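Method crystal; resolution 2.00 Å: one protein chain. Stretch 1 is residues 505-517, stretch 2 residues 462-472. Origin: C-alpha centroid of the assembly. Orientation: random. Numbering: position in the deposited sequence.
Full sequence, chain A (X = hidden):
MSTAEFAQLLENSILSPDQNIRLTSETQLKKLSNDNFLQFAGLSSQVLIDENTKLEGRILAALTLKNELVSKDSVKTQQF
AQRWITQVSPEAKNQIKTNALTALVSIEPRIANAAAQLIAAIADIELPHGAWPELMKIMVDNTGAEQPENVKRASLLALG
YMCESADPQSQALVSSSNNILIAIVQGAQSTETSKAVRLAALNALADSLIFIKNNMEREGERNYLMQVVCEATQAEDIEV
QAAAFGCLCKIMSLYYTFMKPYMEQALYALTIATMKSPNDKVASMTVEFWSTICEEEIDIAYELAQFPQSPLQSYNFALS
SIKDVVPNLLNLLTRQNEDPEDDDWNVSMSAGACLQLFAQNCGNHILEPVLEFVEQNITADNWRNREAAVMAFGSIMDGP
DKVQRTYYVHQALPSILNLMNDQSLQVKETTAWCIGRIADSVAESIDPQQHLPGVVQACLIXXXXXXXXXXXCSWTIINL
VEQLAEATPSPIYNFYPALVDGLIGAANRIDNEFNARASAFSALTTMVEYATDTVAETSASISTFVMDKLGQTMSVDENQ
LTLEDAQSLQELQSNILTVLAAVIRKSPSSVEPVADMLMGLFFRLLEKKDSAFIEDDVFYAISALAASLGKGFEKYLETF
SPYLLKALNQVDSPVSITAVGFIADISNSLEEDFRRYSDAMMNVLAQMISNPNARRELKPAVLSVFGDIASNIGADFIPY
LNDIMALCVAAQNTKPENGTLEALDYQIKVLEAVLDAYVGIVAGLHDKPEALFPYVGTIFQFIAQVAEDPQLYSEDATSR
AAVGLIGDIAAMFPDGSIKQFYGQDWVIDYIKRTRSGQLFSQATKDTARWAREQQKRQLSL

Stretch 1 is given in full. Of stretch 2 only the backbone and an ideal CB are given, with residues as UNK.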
# COMPACT_ATOMS: atom_id res chain seq x y z
N GLY A 505 -33.09 -7.02 0.77
CA GLY A 505 -33.30 -8.25 0.04
C GLY A 505 -32.00 -8.93 -0.32
O GLY A 505 -31.86 -10.15 -0.20
N ALA A 506 -31.01 -8.14 -0.76
CA ALA A 506 -29.73 -8.74 -1.14
C ALA A 506 -28.96 -9.17 0.09
O ALA A 506 -28.24 -10.18 0.05
CB ALA A 506 -28.90 -7.75 -1.97
N ALA A 507 -29.14 -8.46 1.20
CA ALA A 507 -28.49 -8.87 2.44
C ALA A 507 -29.11 -10.15 2.97
O ALA A 507 -28.43 -10.89 3.70
CB ALA A 507 -28.58 -7.76 3.47
N ASN A 508 -30.35 -10.44 2.61
CA ASN A 508 -31.04 -11.66 3.01
C ASN A 508 -30.74 -12.83 2.09
O ASN A 508 -31.41 -13.86 2.20
CB ASN A 508 -32.55 -11.42 3.07
CG ASN A 508 -33.02 -10.97 4.42
OD1 ASN A 508 -32.51 -11.42 5.45
ND2 ASN A 508 -34.01 -10.08 4.44
N ARG A 509 -29.77 -12.71 1.20
CA ARG A 509 -29.38 -13.85 0.38
C ARG A 509 -28.95 -15.01 1.28
O ARG A 509 -28.44 -14.82 2.39
CB ARG A 509 -28.25 -13.47 -0.58
CG ARG A 509 -28.72 -12.70 -1.82
CD ARG A 509 -27.54 -12.37 -2.74
NE ARG A 509 -26.83 -13.58 -3.13
CZ ARG A 509 -27.05 -14.28 -4.25
NH1 ARG A 509 -27.97 -13.88 -5.12
NH2 ARG A 509 -26.35 -15.38 -4.49
N ILE A 510 -29.15 -16.23 0.78
CA ILE A 510 -28.79 -17.42 1.53
C ILE A 510 -27.28 -17.62 1.54
O ILE A 510 -26.73 -18.19 2.49
CB ILE A 510 -29.54 -18.65 0.96
CG1 ILE A 510 -30.97 -18.68 1.52
CG2 ILE A 510 -28.81 -19.95 1.31
CD1 ILE A 510 -31.89 -19.67 0.82
N ASP A 511 -26.59 -17.14 0.52
CA ASP A 511 -25.15 -17.29 0.41
C ASP A 511 -24.52 -15.94 0.08
O ASP A 511 -25.20 -14.96 -0.22
CB ASP A 511 -24.78 -18.33 -0.65
CG ASP A 511 -25.18 -17.90 -2.06
OD1 ASP A 511 -24.61 -16.91 -2.55
OD2 ASP A 511 -26.06 -18.55 -2.66
N ASN A 512 -23.19 -15.91 0.12
CA ASN A 512 -22.41 -14.72 -0.22
C ASN A 512 -21.60 -14.95 -1.48
O ASN A 512 -20.47 -14.46 -1.62
CB ASN A 512 -21.49 -14.32 0.93
CG ASN A 512 -20.76 -13.01 0.66
OD1 ASN A 512 -21.31 -12.08 0.08
ND2 ASN A 512 -19.49 -12.95 1.06
N GLU A 513 -22.15 -15.68 -2.44
CA GLU A 513 -21.43 -15.92 -3.67
C GLU A 513 -21.09 -14.59 -4.35
O GLU A 513 -21.88 -13.64 -4.33
CB GLU A 513 -22.23 -16.83 -4.60
CG GLU A 513 -21.37 -17.49 -5.66
CD GLU A 513 -22.05 -18.64 -6.36
OE1 GLU A 513 -22.00 -19.77 -5.83
OE2 GLU A 513 -22.65 -18.42 -7.43
N PHE A 514 -19.87 -14.53 -4.88
CA PHE A 514 -19.35 -13.34 -5.56
C PHE A 514 -19.56 -12.08 -4.73
O PHE A 514 -19.67 -10.98 -5.27
CB PHE A 514 -19.95 -13.22 -6.96
CG PHE A 514 -19.59 -14.37 -7.84
CD1 PHE A 514 -18.28 -14.55 -8.25
CD2 PHE A 514 -20.54 -15.29 -8.24
CE1 PHE A 514 -17.92 -15.62 -9.05
CE2 PHE A 514 -20.19 -16.36 -9.04
CZ PHE A 514 -18.88 -16.52 -9.44
N ASN A 515 -19.59 -12.25 -3.41
CA ASN A 515 -19.61 -11.16 -2.44
C ASN A 515 -20.88 -10.33 -2.52
O ASN A 515 -20.92 -9.21 -1.99
CB ASN A 515 -18.38 -10.27 -2.61
CG ASN A 515 -17.86 -9.76 -1.28
OD1 ASN A 515 -17.70 -10.54 -0.34
ND2 ASN A 515 -17.61 -8.46 -1.19
N ALA A 516 -21.95 -10.86 -3.12
CA ALA A 516 -23.17 -10.07 -3.27
C ALA A 516 -23.83 -9.74 -1.93
O ALA A 516 -24.41 -8.66 -1.78
CB ALA A 516 -24.16 -10.81 -4.18
N ARG A 517 -23.76 -10.64 -0.95
CA ARG A 517 -24.42 -10.36 0.32
C ARG A 517 -23.63 -9.36 1.15
O ARG A 517 -24.18 -8.36 1.64
CB ARG A 517 -24.64 -11.68 1.08
CG ARG A 517 -25.36 -11.52 2.41
CD ARG A 517 -25.72 -12.89 2.99
NE ARG A 517 -24.54 -13.67 3.36
CZ ARG A 517 -24.57 -14.98 3.63
NH1 ARG A 517 -25.70 -15.65 3.56
NH2 ARG A 517 -23.45 -15.61 3.98
N UNK A 462 -31.08 -5.28 -10.63
CA UNK A 462 -29.78 -5.94 -10.63
C UNK A 462 -29.44 -6.59 -9.31
O UNK A 462 -28.73 -7.60 -9.28
CB UNK A 462 -28.69 -4.93 -10.99
N UNK A 463 -29.90 -6.01 -8.20
CA UNK A 463 -29.70 -6.64 -6.90
C UNK A 463 -30.36 -8.01 -6.81
O UNK A 463 -29.95 -8.83 -5.98
CB UNK A 463 -30.24 -5.73 -5.79
N UNK A 464 -31.39 -8.26 -7.62
CA UNK A 464 -32.08 -9.54 -7.66
C UNK A 464 -31.55 -10.45 -8.75
O UNK A 464 -32.09 -11.54 -8.94
CB UNK A 464 -33.58 -9.32 -7.86
N UNK A 465 -30.51 -10.02 -9.46
CA UNK A 465 -29.96 -10.76 -10.58
C UNK A 465 -28.85 -11.68 -10.08
O UNK A 465 -28.72 -11.94 -8.88
CB UNK A 465 -29.44 -9.81 -11.66
N UNK A 466 -28.05 -12.19 -11.00
CA UNK A 466 -26.89 -13.00 -10.66
C UNK A 466 -26.03 -12.25 -9.64
O UNK A 466 -25.88 -11.02 -9.75
CB UNK A 466 -26.08 -13.34 -11.91
N UNK A 467 -25.45 -12.93 -8.66
CA UNK A 467 -24.68 -12.21 -7.63
C UNK A 467 -23.59 -11.29 -8.17
O UNK A 467 -23.31 -10.26 -7.55
CB UNK A 467 -24.04 -13.22 -6.68
N UNK A 468 -22.97 -11.62 -9.31
CA UNK A 468 -21.96 -10.74 -9.89
C UNK A 468 -22.54 -9.38 -10.25
O UNK A 468 -21.90 -8.35 -10.04
CB UNK A 468 -21.34 -11.39 -11.13
N UNK A 469 -23.75 -9.37 -10.82
CA UNK A 469 -24.45 -8.12 -11.10
C UNK A 469 -24.83 -7.42 -9.79
O UNK A 469 -24.60 -6.21 -9.63
CB UNK A 469 -25.70 -8.38 -11.95
N UNK A 470 -25.40 -8.17 -8.84
CA UNK A 470 -25.87 -7.58 -7.59
C UNK A 470 -24.74 -6.87 -6.84
O UNK A 470 -24.95 -5.81 -6.24
CB UNK A 470 -26.49 -8.66 -6.70
N UNK A 471 -23.54 -7.45 -6.84
CA UNK A 471 -22.42 -6.82 -6.15
C UNK A 471 -22.11 -5.46 -6.73
O UNK A 471 -21.95 -4.46 -6.01
CB UNK A 471 -21.18 -7.71 -6.22
N UNK A 472 -22.04 -5.38 -8.06
CA UNK A 472 -21.77 -4.11 -8.70
C UNK A 472 -22.92 -3.13 -8.49
O UNK A 472 -22.68 -1.91 -8.40
CB UNK A 472 -21.51 -4.32 -10.19

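Position 462 has helical backbone angles (-67/-32), and an ideal CB there would find nothing of stretch 1 within 5.5 Å, so this contact sets no preference. The residue is Gly462, whose O accepts a hydrogen bond from the backbone N of position 465, 3.0 Å away.

At 463 the CA-to-CB bond runs sideways, yet the ideal CB lies 4.5 Å from Ala506 CB. A methyl group offers nothing polar, so alanine, valine, leucine, isoleucine or methionine would suit. The deposited Leu463 (chi1 m, chi2 t) brings CD2 to 4.2 Å from Ala506 CB, an apolar contact.

Position 464 points away from stretch 1, and many side chains would do; it is Gln464, which makes no contact across.

Position 465 also points away, with an extended backbone (-91/-165), so what stretch 1 meets here is the carbonyl. Small polar residues are common where a helix is about to begin, and the deposited Asp465 accepts from the backbone N of position 466 through OD1 at 2.6 Å. Its O reaches Arg509 NH1 through water: water 2 donates to Asp465 O (2.8 Å) and accepts from Arg509 NH1 (2.9 Å), while water 1 makes the same link and also donates to Leu463 O at 2.8 Å.

Position 466 has angles of -52/142 just before the helical run, a typical N-cap geometry. Serine, threonine, aspartate or asparagine would be expected, and the sideways CB leaves room for something longer. His466 caps with its ring: the backbone N of position 468 donates to His466 ND1 at 3.0 Å. Its CE1 comes 3.7 Å from Phe514 CE2, the two rings lying oblique at 37°.

At 467 the bond points toward stretch 1 and space is short: the ideal CB is 3.2 Å from Glu513 O, 3.5 Å from Ala516 CB and 3.8 Å from Arg509 NH2. A compact side chain fits, and phi of -53° in the first helical turn admits proline. Pro467 CB sits over one face of the Arg509 guanidinium, whose NH2 is held by a salt bridge to Asp511 OD1 (3.0 Å). Its CB also packs on Ala516 CB at 3.6 Å, and CG meets the edge of the Phe514 ring, 3.8 Å from CD2.

Position 468 lies 4.8 Å, CB to CB, from Phe514, so a chain with several methylenes or a branched aliphatic could cover the ring. Lys468 does so: CG lies 3.8 Å from the Phe514 ring centroid, 21° off the normal, a CH-pi contact.

Position 469 points away and accepts many residues; it is Val469.

The ideal CB of 470 points toward Ala516 CB, 4.1 Å away, favouring a small apolar residue. Ala470 keeps that spacing.

At 471 the ideal CB stands 3.7 Å from Phe514 O, an acceptor that invites serine or threonine. Thr471 OG1 (chi1 m) is 2.7 Å from Phe514 O and 3.1 Å from Pro467 O; its single proton can serve either.

Position 472 is out of reach and unconstrained here; it is Asn472.

Stretch 2, residues 462-472: GLQDHPKVATN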
# COMPACT_ATOMS: atom_id res chain seq x y z
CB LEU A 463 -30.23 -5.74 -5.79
CG LEU A 463 -29.38 -4.49 -5.47
CD1 LEU A 463 -30.15 -3.59 -4.54
CD2 LEU A 463 -28.06 -4.88 -4.86
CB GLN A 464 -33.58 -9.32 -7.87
CG GLN A 464 -34.27 -8.59 -6.73
CD GLN A 464 -35.71 -8.27 -7.06
OE1 GLN A 464 -36.07 -8.07 -8.22
NE2 GLN A 464 -36.55 -8.21 -6.03
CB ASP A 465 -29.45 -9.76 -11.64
CG ASP A 465 -29.45 -10.33 -13.05
OD1 ASP A 465 -29.30 -11.56 -13.22
OD2 ASP A 465 -29.60 -9.53 -13.99
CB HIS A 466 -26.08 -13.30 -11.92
CG HIS A 466 -24.97 -14.28 -11.71
ND1 HIS A 466 -23.77 -13.93 -11.13
CD2 HIS A 466 -24.86 -15.59 -12.03
CE1 HIS A 466 -22.98 -14.99 -11.09
NE2 HIS A 466 -23.62 -16.01 -11.64
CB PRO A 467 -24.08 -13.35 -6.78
CG PRO A 467 -24.27 -14.60 -7.59
CD PRO A 467 -25.49 -14.38 -8.40
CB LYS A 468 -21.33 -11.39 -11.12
CG LYS A 468 -20.43 -12.54 -10.78
CD LYS A 468 -19.76 -13.10 -12.02
CE LYS A 468 -18.27 -13.26 -11.79
NZ LYS A 468 -17.68 -14.26 -12.70
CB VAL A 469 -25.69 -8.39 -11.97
CG1 VAL A 469 -26.43 -7.09 -12.31
CG2 VAL A 469 -25.29 -9.11 -13.26
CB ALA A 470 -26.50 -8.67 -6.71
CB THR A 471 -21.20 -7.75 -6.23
OG1 THR A 471 -21.47 -8.94 -5.48
CG2 THR A 471 -19.94 -7.09 -5.68
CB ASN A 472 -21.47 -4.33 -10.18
CG ASN A 472 -20.06 -4.86 -10.39
OD1 ASN A 472 -19.25 -4.85 -9.47
ND2 ASN A 472 -19.77 -5.32 -11.60
O HOH W 1 -28.97 -11.43 -5.93
O HOH W 2 -29.26 -14.43 -7.68
O HOH W 3 -25.39 -6.74 -3.45
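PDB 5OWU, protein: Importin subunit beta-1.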